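Local coordinates for glycosyl hydrolases family 2, sugar binding domain protein (PDB 6D1P) that probably hydrolyses O-glycosidic bonds as a family 2 glycoside hydrolase, a gut bacterial beta-glucuronidase that removes glucuronic acid from its conjugates, at residues Gly488-Asn493 with Asn536-Ala541; Pro606-Tyr611 with His624-Ser629. All blocks are in the same frame, centred on the assembly; numbering follows the deposited sequence.

Contact 1. Residues Gly488-Asn493 with Asn536-Ala541; sequences GRRFRN and NFDIEA
Asp538 holds the tight part of this loop-to-loop contact. Its CG lies anti to the backbone N (chi1 -172°), and the buried carboxylate reaches two arginines. Arg490 bends at chi3 and brings NH1 to OD1 at 2.8 Å. NH1 uses the syn lone pair of Asp538 OD1, and OD1 lies close to the plane of the Arg490 guanidinium. Arg492 runs extended from CG to NE and crosses Asp538 at about a right angle. Its NH1 stands 3.3 Å from the same OD1, a longer salt bridge. A water sits over one face of the Phe491 ring; it donates to Asp538 OD1 and accepts from Arg492 NH1. OD2 is held separately by the backbone N of Ile534. A second water joins Phe491 N to Ile539 O, with 2.5 Å between the water and that oxygen. Arg490 CG packs on Ile539 O at 3.1 Å.

The backbones meet directly where Ala541 N donates to Arg489 O (2.9 Å, N-H...O angle 165°), from above the carbonyl plane. The looser side lies next to this bond. Glu540 CG only brushes Arg490 CG at 3.9 Å. The CB of exposed Arg489 points away from 536-541, while Arg489 NE stays 5.0 Å from Glu540 OE2. Phe491, which is buried, and Arg492 touch helix 550-564 of the TIM barrel domain.

The loops before helices 494-503 and 542-545 are thus joined by a backbone bond, by charge and by water. Two arginines beside one buried carboxylate would probably keep Asp538 ionised.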
ATOM      1  N   GLY A 488       7.600  35.973  -7.502  1.00 28.64           N
ATOM      2  CA  GLY A 488       8.326  37.198  -7.254  1.00 31.13           C
ATOM      3  C   GLY A 488       7.671  38.456  -7.783  1.00 28.65           C
ATOM      4  O   GLY A 488       7.160  38.464  -8.903  1.00 27.49           O
ATOM      5  N   ARG A 489       7.679  39.518  -6.971  1.00 27.18           N
ATOM      6  CA  ARG A 489       7.238  40.855  -7.354  1.00 33.38           C
ATOM      7  C   ARG A 489       5.804  40.852  -7.889  1.00 34.93           C
ATOM      8  O   ARG A 489       5.045  39.902  -7.655  1.00 32.79           O
ATOM      9  CB  ARG A 489       8.214  41.449  -8.378  1.00 30.41           C
ATOM     10  CG  ARG A 489       9.685  41.211  -8.002  1.00 36.82           C
ATOM     11  CD  ARG A 489      10.653  42.035  -8.845  1.00 34.56           C
ATOM     12  NE  ARG A 489      10.338  43.452  -8.736  1.00 35.55           N
ATOM     13  CZ  ARG A 489      10.661  44.360  -9.650  1.00 40.68           C
ATOM     14  NH1 ARG A 489      11.318  43.992 -10.747  1.00 35.95           N
ATOM     15  NH2 ARG A 489      10.314  45.633  -9.472  1.00 36.27           N
ATOM     16  N   ARG A 490       5.424  41.908  -8.598  1.00 27.04           N
ATOM     17  CA  ARG A 490       4.061  42.072  -9.077  1.00 27.61           C
ATOM     18  C   ARG A 490       3.972  41.634 -10.533  1.00 25.73           C
ATOM     19  O   ARG A 490       4.975  41.585 -11.250  1.00 25.30           O
ATOM     20  CB  ARG A 490       3.614  43.530  -8.905  1.00 33.12           C
ATOM     21  CG  ARG A 490       3.589  43.999  -7.435  1.00 30.13           C
ATOM     22  CD  ARG A 490       3.178  45.476  -7.285  1.00 34.21           C
ATOM     23  NE  ARG A 490       4.004  46.360  -8.106  1.00 33.96           N
ATOM     24  CZ  ARG A 490       3.548  47.210  -9.035  1.00 44.78           C
ATOM     25  NH1 ARG A 490       2.245  47.335  -9.265  1.00 37.57           N
ATOM     26  NH2 ARG A 490       4.408  47.963  -9.736  1.00 45.84           N
ATOM     27  N   PHE A 491       2.763  41.275 -10.972  1.00 25.41           N
ATOM     28  CA  PHE A 491       2.674  40.880 -12.373  1.00 26.27           C
ATOM     29  C   PHE A 491       2.866  42.079 -13.298  1.00 30.40           C
ATOM     30  O   PHE A 491       3.298  41.910 -14.447  1.00 28.71           O
ATOM     31  CB  PHE A 491       1.369  40.103 -12.667  1.00 25.69           C
ATOM     32  CG  PHE A 491       0.079  40.891 -12.525  1.00 26.17           C
ATOM     33  CD1 PHE A 491      -0.279  41.869 -13.454  1.00 30.72           C
ATOM     34  CD2 PHE A 491      -0.819  40.579 -11.520  1.00 26.52           C
ATOM     35  CE1 PHE A 491      -1.482  42.571 -13.335  1.00 30.14           C
ATOM     36  CE2 PHE A 491      -2.031  41.256 -11.393  1.00 27.35           C
ATOM     37  CZ  PHE A 491      -2.365  42.255 -12.304  1.00 32.26           C
ATOM     38  N   ARG A 492       2.623  43.288 -12.793  1.00 28.08           N
ATOM     39  CA  ARG A 492       2.939  44.493 -13.550  1.00 29.10           C
ATOM     40  C   ARG A 492       4.445  44.682 -13.756  1.00 31.62           C
ATOM     41  O   ARG A 492       4.845  45.455 -14.637  1.00 34.87           O
ATOM     42  CB  ARG A 492       2.318  45.703 -12.848  1.00 27.19           C
ATOM     43  CG  ARG A 492       0.815  45.819 -13.093  1.00 26.20           C
ATOM     44  CD  ARG A 492       0.152  46.803 -12.153  1.00 25.83           C
ATOM     45  NE  ARG A 492      -1.258  47.029 -12.499  1.00 30.25           N
ATOM     46  CZ  ARG A 492      -2.285  46.389 -11.934  1.00 30.23           C
ATOM     47  NH1 ARG A 492      -2.081  45.463 -11.000  1.00 30.41           N
ATOM     48  NH2 ARG A 492      -3.526  46.666 -12.297  1.00 28.95           N
ATOM     49  N   ASN A 493       5.288  43.967 -13.010  1.00 25.15           N
ATOM     50  CA  ASN A 493       6.732  44.027 -13.223  1.00 27.22           C
ATOM     51  C   ASN A 493       7.217  43.104 -14.332  1.00 27.89           C
ATOM     52  O   ASN A 493       8.435  42.952 -14.495  1.00 31.84           O
ATOM     53  CB  ASN A 493       7.456  43.694 -11.917  1.00 28.77           C
ATOM     54  CG  ASN A 493       7.125  44.677 -10.817  1.00 32.03           C
ATOM     55  OD1 ASN A 493       6.851  44.297  -9.679  1.00 29.66           O
ATOM     56  ND2 ASN A 493       7.147  45.975 -11.159  1.00 33.51           N
ATOM     57  N   ASN A 536      -6.712  45.403  -4.733  1.00 38.32           N
ATOM     58  CA  ASN A 536      -6.384  44.209  -3.951  1.00 36.95           C
ATOM     59  C   ASN A 536      -5.734  43.113  -4.784  1.00 33.85           C
ATOM     60  O   ASN A 536      -5.212  42.153  -4.209  1.00 37.93           O
ATOM     61  CB  ASN A 536      -7.641  43.653  -3.265  1.00 35.84           C
ATOM     62  CG  ASN A 536      -8.754  43.300  -4.257  1.00 37.87           C
ATOM     63  OD1 ASN A 536      -8.993  44.017  -5.224  1.00 35.28           O
ATOM     64  ND2 ASN A 536      -9.430  42.185  -4.016  1.00 35.62           N
ATOM     65  N   PHE A 537      -5.754  43.230  -6.106  1.00 33.15           N
ATOM     66  CA  PHE A 537      -5.083  42.292  -6.993  1.00 33.50           C
ATOM     67  C   PHE A 537      -3.696  42.747  -7.393  1.00 31.74           C
ATOM     68  O   PHE A 537      -2.945  41.957  -7.964  1.00 35.58           O
ATOM     69  CB  PHE A 537      -5.918  42.067  -8.256  1.00 34.44           C
ATOM     70  CG  PHE A 537      -7.252  41.427  -7.983  1.00 39.42           C
ATOM     71  CD1 PHE A 537      -7.332  40.253  -7.234  1.00 33.02           C
ATOM     72  CD2 PHE A 537      -8.423  42.009  -8.441  1.00 35.22           C
ATOM     73  CE1 PHE A 537      -8.561  39.656  -6.956  1.00 34.37           C
ATOM     74  CE2 PHE A 537      -9.652  41.415  -8.180  1.00 36.51           C
ATOM     75  CZ  PHE A 537      -9.719  40.235  -7.428  1.00 35.94           C
ATOM     76  N   ASP A 538      -3.341  43.990  -7.110  1.00 33.75           N
ATOM     77  CA  ASP A 538      -2.001  44.495  -7.386  1.00 32.70           C
ATOM     78  C   ASP A 538      -1.123  44.167  -6.187  1.00 32.79           C
ATOM     79  O   ASP A 538      -0.989  44.958  -5.250  1.00 33.76           O
ATOM     80  CB  ASP A 538      -2.051  45.989  -7.654  1.00 34.96           C
ATOM     81  CG  ASP A 538      -0.737  46.527  -8.125  1.00 36.85           C
ATOM     82  OD1 ASP A 538       0.106  45.729  -8.593  1.00 32.76           O
ATOM     83  OD2 ASP A 538      -0.551  47.756  -8.017  1.00 41.76           O
ATOM     84  N   ILE A 539      -0.526  42.975  -6.198  1.00 32.30           N
ATOM     85  CA  ILE A 539       0.233  42.494  -5.050  1.00 31.51           C
ATOM     86  C   ILE A 539       1.525  41.831  -5.509  1.00 32.29           C
ATOM     87  O   ILE A 539       1.743  41.563  -6.695  1.00 34.12           O
ATOM     88  CB  ILE A 539      -0.578  41.520  -4.180  1.00 31.04           C
ATOM     89  CG1 ILE A 539      -0.980  40.286  -4.998  1.00 36.19           C
ATOM     90  CG2 ILE A 539      -1.775  42.221  -3.583  1.00 30.10           C
ATOM     91  CD1 ILE A 539      -1.651  39.170  -4.177  1.00 28.58           C
ATOM     92  N   GLU A 540       2.392  41.589  -4.534  1.00 31.95           N
ATOM     93  CA  GLU A 540       3.651  40.893  -4.728  1.00 33.83           C
ATOM     94  C   GLU A 540       3.474  39.416  -4.418  1.00 33.44           C
ATOM     95  O   GLU A 540       2.833  39.070  -3.423  1.00 34.73           O
ATOM     96  CB  GLU A 540       4.725  41.450  -3.797  1.00 33.89           C
ATOM     97  CG  GLU A 540       5.206  42.818  -4.132  1.00 43.63           C
ATOM     98  CD  GLU A 540       6.701  42.919  -3.959  1.00 52.76           C
ATOM     99  OE1 GLU A 540       7.236  42.287  -3.005  1.00 53.03           O
ATOM    100  OE2 GLU A 540       7.335  43.606  -4.794  1.00 47.58           O
ATOM    101  N   ALA A 541       4.057  38.555  -5.256  1.00 24.13           N
ATOM    102  CA  ALA A 541       4.291  37.155  -4.904  1.00 32.98           C
ATOM    103  C   ALA A 541       3.021  36.477  -4.380  1.00 29.74           C
ATOM    104  O   ALA A 541       2.930  36.062  -3.216  1.00 27.79           O
ATOM    105  CB  ALA A 541       5.428  37.052  -3.881  1.00 28.99           C
TER
HETATM  106  O   HOH W   1       0.534  41.324  -8.905  1.00 32.04           O
HETATM  107  O   HOH W   2       0.406  43.974 -10.433  1.00 29.89           O

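Contact 2. Residues Pro606-Tyr611 with His624-Ser629; sequences PKESYY and HIYGHS
Glu608 reaches across to 624-629, and hydrogen bonds to its carboxylate make up the polar half of the contact. The chain bends at chi2, which places both oxygens inside the turn. OE1 takes His624 NE2 at 2.7 Å on its anti lone pair, nearly in the imidazole plane. The ring and carboxylate planes are 79° apart. Gly627 N meets OE1 at 2.8 Å from above the carboxylate plane, with a nearly straight bond of 172°. His628 N adds a weak bond to OE1. OE2 accepts twice from Ser629: from N at 2.8 Å, above the plane, and from OG at 2.9 Å, on the anti lone pair. Such a set of donors would probably keep Glu608 ionised. An alanine here would remove the carboxylate and would probably leave the turn's N-H groups and His624 NE2 without their shared buried acceptor.

The second kind of interaction is aromatic. Tyr611 and His624 form an offset stack, with centroids 3.9 Å apart and planes at 8°. CD2 of Tyr611 lies over the centre of the imidazole, 3.3 Å from CE1 of His624. Tyr611 CB also makes a CH-pi contact over the same ring. His624 is therefore gripped by its face and by its NE2 edge.

One further aromatic edge meets the carboxylate: Tyr626 CD1 lies 3.6 Å from Glu608 OE1. The Tyr626 hydroxyl bonds to Ser551 and His522.

The contact ties helix 609-617 and the residues leading into it to strand 623-625 and the turn that follows. This outer strand pairs with 641-647. Helix 550-564 packs against Ser609 and Tyr626, while His628 bonds to Asp702 of strand 698-709.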
ATOM      1  N   PRO A 606     -12.613  23.251 -18.391  1.00 27.00           N
ATOM      2  CA  PRO A 606     -11.935  24.555 -18.471  1.00 25.88           C
ATOM      3  C   PRO A 606     -12.228  25.464 -17.287  1.00 23.75           C
ATOM      4  O   PRO A 606     -13.372  25.600 -16.850  1.00 26.29           O
ATOM      5  CB  PRO A 606     -12.480  25.157 -19.773  1.00 28.23           C
ATOM      6  CG  PRO A 606     -12.911  23.959 -20.592  1.00 27.75           C
ATOM      7  CD  PRO A 606     -13.360  22.919 -19.615  1.00 21.79           C
ATOM      8  N   LYS A 607     -11.168  26.081 -16.761  1.00 23.51           N
ATOM      9  CA  LYS A 607     -11.318  27.253 -15.916  1.00 24.91           C
ATOM     10  C   LYS A 607     -11.608  28.469 -16.793  1.00 23.97           C
ATOM     11  O   LYS A 607     -11.465  28.430 -18.014  1.00 23.60           O
ATOM     12  CB  LYS A 607     -10.048  27.510 -15.092  1.00 26.48           C
ATOM     13  CG  LYS A 607      -9.502  26.309 -14.318  1.00 21.30           C
ATOM     14  CD  LYS A 607      -8.302  26.716 -13.475  1.00 21.79           C
ATOM     15  CE  LYS A 607      -7.627  25.502 -12.830  1.00 24.19           C
ATOM     16  NZ  LYS A 607      -6.305  25.789 -12.162  1.00 22.22           N
ATOM     17  N   GLU A 608     -11.994  29.571 -16.160  1.00 24.38           N
ATOM     18  CA  GLU A 608     -12.278  30.768 -16.943  1.00 28.46           C
ATOM     19  C   GLU A 608     -11.014  31.448 -17.453  1.00 26.76           C
ATOM     20  O   GLU A 608     -11.094  32.273 -18.374  1.00 25.58           O
ATOM     21  CB  GLU A 608     -13.143  31.722 -16.117  1.00 26.82           C
ATOM     22  CG  GLU A 608     -14.371  30.991 -15.538  1.00 24.37           C
ATOM     23  CD  GLU A 608     -15.609  31.863 -15.413  1.00 29.23           C
ATOM     24  OE1 GLU A 608     -15.938  32.630 -16.370  1.00 33.75           O
ATOM     25  OE2 GLU A 608     -16.248  31.787 -14.346  1.00 25.12           O
ATOM     26  N   SER A 609      -9.849  31.086 -16.925  1.00 22.06           N
ATOM     27  CA  SER A 609      -8.604  31.577 -17.492  1.00 20.97           C
ATOM     28  C   SER A 609      -8.314  30.976 -18.856  1.00 24.07           C
ATOM     29  O   SER A 609      -7.549  31.568 -19.621  1.00 21.46           O
ATOM     30  CB  SER A 609      -7.454  31.265 -16.555  1.00 27.65           C
ATOM     31  OG  SER A 609      -7.515  29.899 -16.168  1.00 23.59           O
ATOM     32  N   TYR A 610      -8.875  29.798 -19.170  1.00 23.90           N
ATOM     33  CA  TYR A 610      -8.689  29.228 -20.503  1.00 21.41           C
ATOM     34  C   TYR A 610      -9.158  30.198 -21.595  1.00 24.41           C
ATOM     35  O   TYR A 610      -8.586  30.220 -22.689  1.00 24.28           O
ATOM     36  CB  TYR A 610      -9.432  27.889 -20.604  1.00 21.69           C
ATOM     37  CG  TYR A 610      -9.441  27.245 -21.993  1.00 22.66           C
ATOM     38  CD1 TYR A 610     -10.449  27.544 -22.922  1.00 21.98           C
ATOM     39  CD2 TYR A 610      -8.462  26.321 -22.368  1.00 21.34           C
ATOM     40  CE1 TYR A 610     -10.468  26.943 -24.196  1.00 22.40           C
ATOM     41  CE2 TYR A 610      -8.469  25.726 -23.640  1.00 23.77           C
ATOM     42  CZ  TYR A 610      -9.479  26.047 -24.551  1.00 24.60           C
ATOM     43  OH  TYR A 610      -9.492  25.456 -25.802  1.00 21.83           O
ATOM     44  N   TYR A 611     -10.183  31.012 -21.305  1.00 24.04           N
ATOM     45  CA  TYR A 611     -10.751  31.946 -22.278  1.00 23.41           C
ATOM     46  C   TYR A 611      -9.953  33.235 -22.359  1.00 27.64           C
ATOM     47  O   TYR A 611      -9.956  33.897 -23.405  1.00 26.67           O
ATOM     48  CB  TYR A 611     -12.213  32.240 -21.920  1.00 23.06           C
ATOM     49  CG  TYR A 611     -12.993  30.945 -21.828  1.00 24.62           C
ATOM     50  CD1 TYR A 611     -13.362  30.273 -22.986  1.00 26.21           C
ATOM     51  CD2 TYR A 611     -13.292  30.354 -20.599  1.00 24.96           C
ATOM     52  CE1 TYR A 611     -14.029  29.080 -22.938  1.00 26.48           C
ATOM     53  CE2 TYR A 611     -13.975  29.129 -20.543  1.00 22.63           C
ATOM     54  CZ  TYR A 611     -14.329  28.505 -21.725  1.00 22.75           C
ATOM     55  OH  TYR A 611     -14.988  27.315 -21.761  1.00 26.13           O
ATOM     56  N   HIS A 624     -16.602  35.301 -24.113  1.00 32.38           N
ATOM     57  CA  HIS A 624     -16.775  34.651 -22.814  1.00 28.48           C
ATOM     58  C   HIS A 624     -16.897  35.721 -21.750  1.00 28.80           C
ATOM     59  O   HIS A 624     -15.924  36.418 -21.452  1.00 33.68           O
ATOM     60  CB  HIS A 624     -15.614  33.706 -22.471  1.00 34.34           C
ATOM     61  CG  HIS A 624     -15.759  33.018 -21.134  1.00 30.58           C
ATOM     62  ND1 HIS A 624     -16.283  31.746 -20.995  1.00 28.76           N
ATOM     63  CD2 HIS A 624     -15.460  33.435 -19.881  1.00 25.95           C
ATOM     64  CE1 HIS A 624     -16.289  31.407 -19.718  1.00 27.05           C
ATOM     65  NE2 HIS A 624     -15.799  32.416 -19.020  1.00 31.65           N
ATOM     66  N   ILE A 625     -18.083  35.837 -21.168  1.00 31.36           N
ATOM     67  CA  ILE A 625     -18.256  36.676 -19.997  1.00 28.68           C
ATOM     68  C   ILE A 625     -17.584  35.999 -18.817  1.00 34.95           C
ATOM     69  O   ILE A 625     -17.843  34.824 -18.528  1.00 33.00           O
ATOM     70  CB  ILE A 625     -19.745  36.900 -19.717  1.00 29.15           C
ATOM     71  CG1 ILE A 625     -20.440  37.479 -20.961  1.00 32.55           C
ATOM     72  CG2 ILE A 625     -19.915  37.766 -18.480  1.00 24.92           C
ATOM     73  CD1 ILE A 625     -21.961  37.341 -20.929  1.00 29.95           C
ATOM     74  N   TYR A 626     -16.721  36.729 -18.128  1.00 34.67           N
ATOM     75  CA  TYR A 626     -16.081  36.164 -16.957  1.00 30.22           C
ATOM     76  C   TYR A 626     -17.101  36.053 -15.828  1.00 30.15           C
ATOM     77  O   TYR A 626     -17.674  37.057 -15.395  1.00 31.05           O
ATOM     78  CB  TYR A 626     -14.869  37.002 -16.543  1.00 25.17           C
ATOM     79  CG  TYR A 626     -14.352  36.643 -15.175  1.00 25.01           C
ATOM     80  CD1 TYR A 626     -14.144  35.308 -14.809  1.00 29.62           C
ATOM     81  CD2 TYR A 626     -14.096  37.626 -14.229  1.00 28.39           C
ATOM     82  CE1 TYR A 626     -13.689  34.981 -13.539  1.00 27.68           C
ATOM     83  CE2 TYR A 626     -13.634  37.308 -12.968  1.00 20.91           C
ATOM     84  CZ  TYR A 626     -13.430  35.986 -12.633  1.00 26.10           C
ATOM     85  OH  TYR A 626     -12.981  35.674 -11.370  1.00 26.72           O
ATOM     86  N   GLY A 627     -17.319  34.826 -15.348  1.00 28.18           N
ATOM     87  CA  GLY A 627     -18.186  34.606 -14.210  1.00 25.41           C
ATOM     88  C   GLY A 627     -19.157  33.450 -14.363  1.00 26.34           C
ATOM     89  O   GLY A 627     -20.065  33.315 -13.549  1.00 28.44           O
ATOM     90  N   HIS A 628     -18.989  32.612 -15.389  1.00 25.77           N
ATOM     91  CA  HIS A 628     -19.824  31.421 -15.519  1.00 28.13           C
ATOM     92  C   HIS A 628     -19.780  30.561 -14.256  1.00 36.09           C
ATOM     93  O   HIS A 628     -20.786  29.949 -13.874  1.00 31.83           O
ATOM     94  CB  HIS A 628     -19.371  30.588 -16.714  1.00 27.93           C
ATOM     95  CG  HIS A 628     -19.808  31.120 -18.036  1.00 36.77           C
ATOM     96  ND1 HIS A 628     -20.796  30.519 -18.785  1.00 39.03           N
ATOM     97  CD2 HIS A 628     -19.371  32.175 -18.764  1.00 35.55           C
ATOM     98  CE1 HIS A 628     -20.959  31.186 -19.911  1.00 34.07           C
ATOM     99  NE2 HIS A 628     -20.107  32.195 -19.924  1.00 38.56           N
ATOM    100  N   SER A 629     -18.611  30.477 -13.610  1.00 29.99           N
ATOM    101  CA  SER A 629     -18.448  29.699 -12.391  1.00 31.95           C
ATOM    102  C   SER A 629     -18.470  30.571 -11.140  1.00 31.36           C
ATOM    103  O   SER A 629     -17.991  30.147 -10.084  1.00 23.95           O
ATOM    104  CB  SER A 629     -17.157  28.871 -12.452  1.00 29.10           C
ATOM    105  OG  SER A 629     -15.987  29.676 -12.308  1.00 31.64           O
TER

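How the contacts relate
Both segments of contact 1 precede those of contact 2 in the sequence. Their centres are 22 Å apart and their nearest atoms about 7 Å, so they do not touch. Helix 550-564 is common ground: Phe491, Arg492 and Phe537 of contact 1 and Ser609 and Tyr626 of contact 2 all pack on it. Ser551 on this helix touches Phe537 and bonds to Tyr626. Contact 1 joins loops within the TIM barrel domain. Contact 2 leads from the barrel into the following beta domain. Lys607, in 606-611, forms a salt bridge with Asp580, a residue of a sodium site. A thiocyanate, probably a crystallisation additive, lies about 4 Å from Gly488 of contact 1.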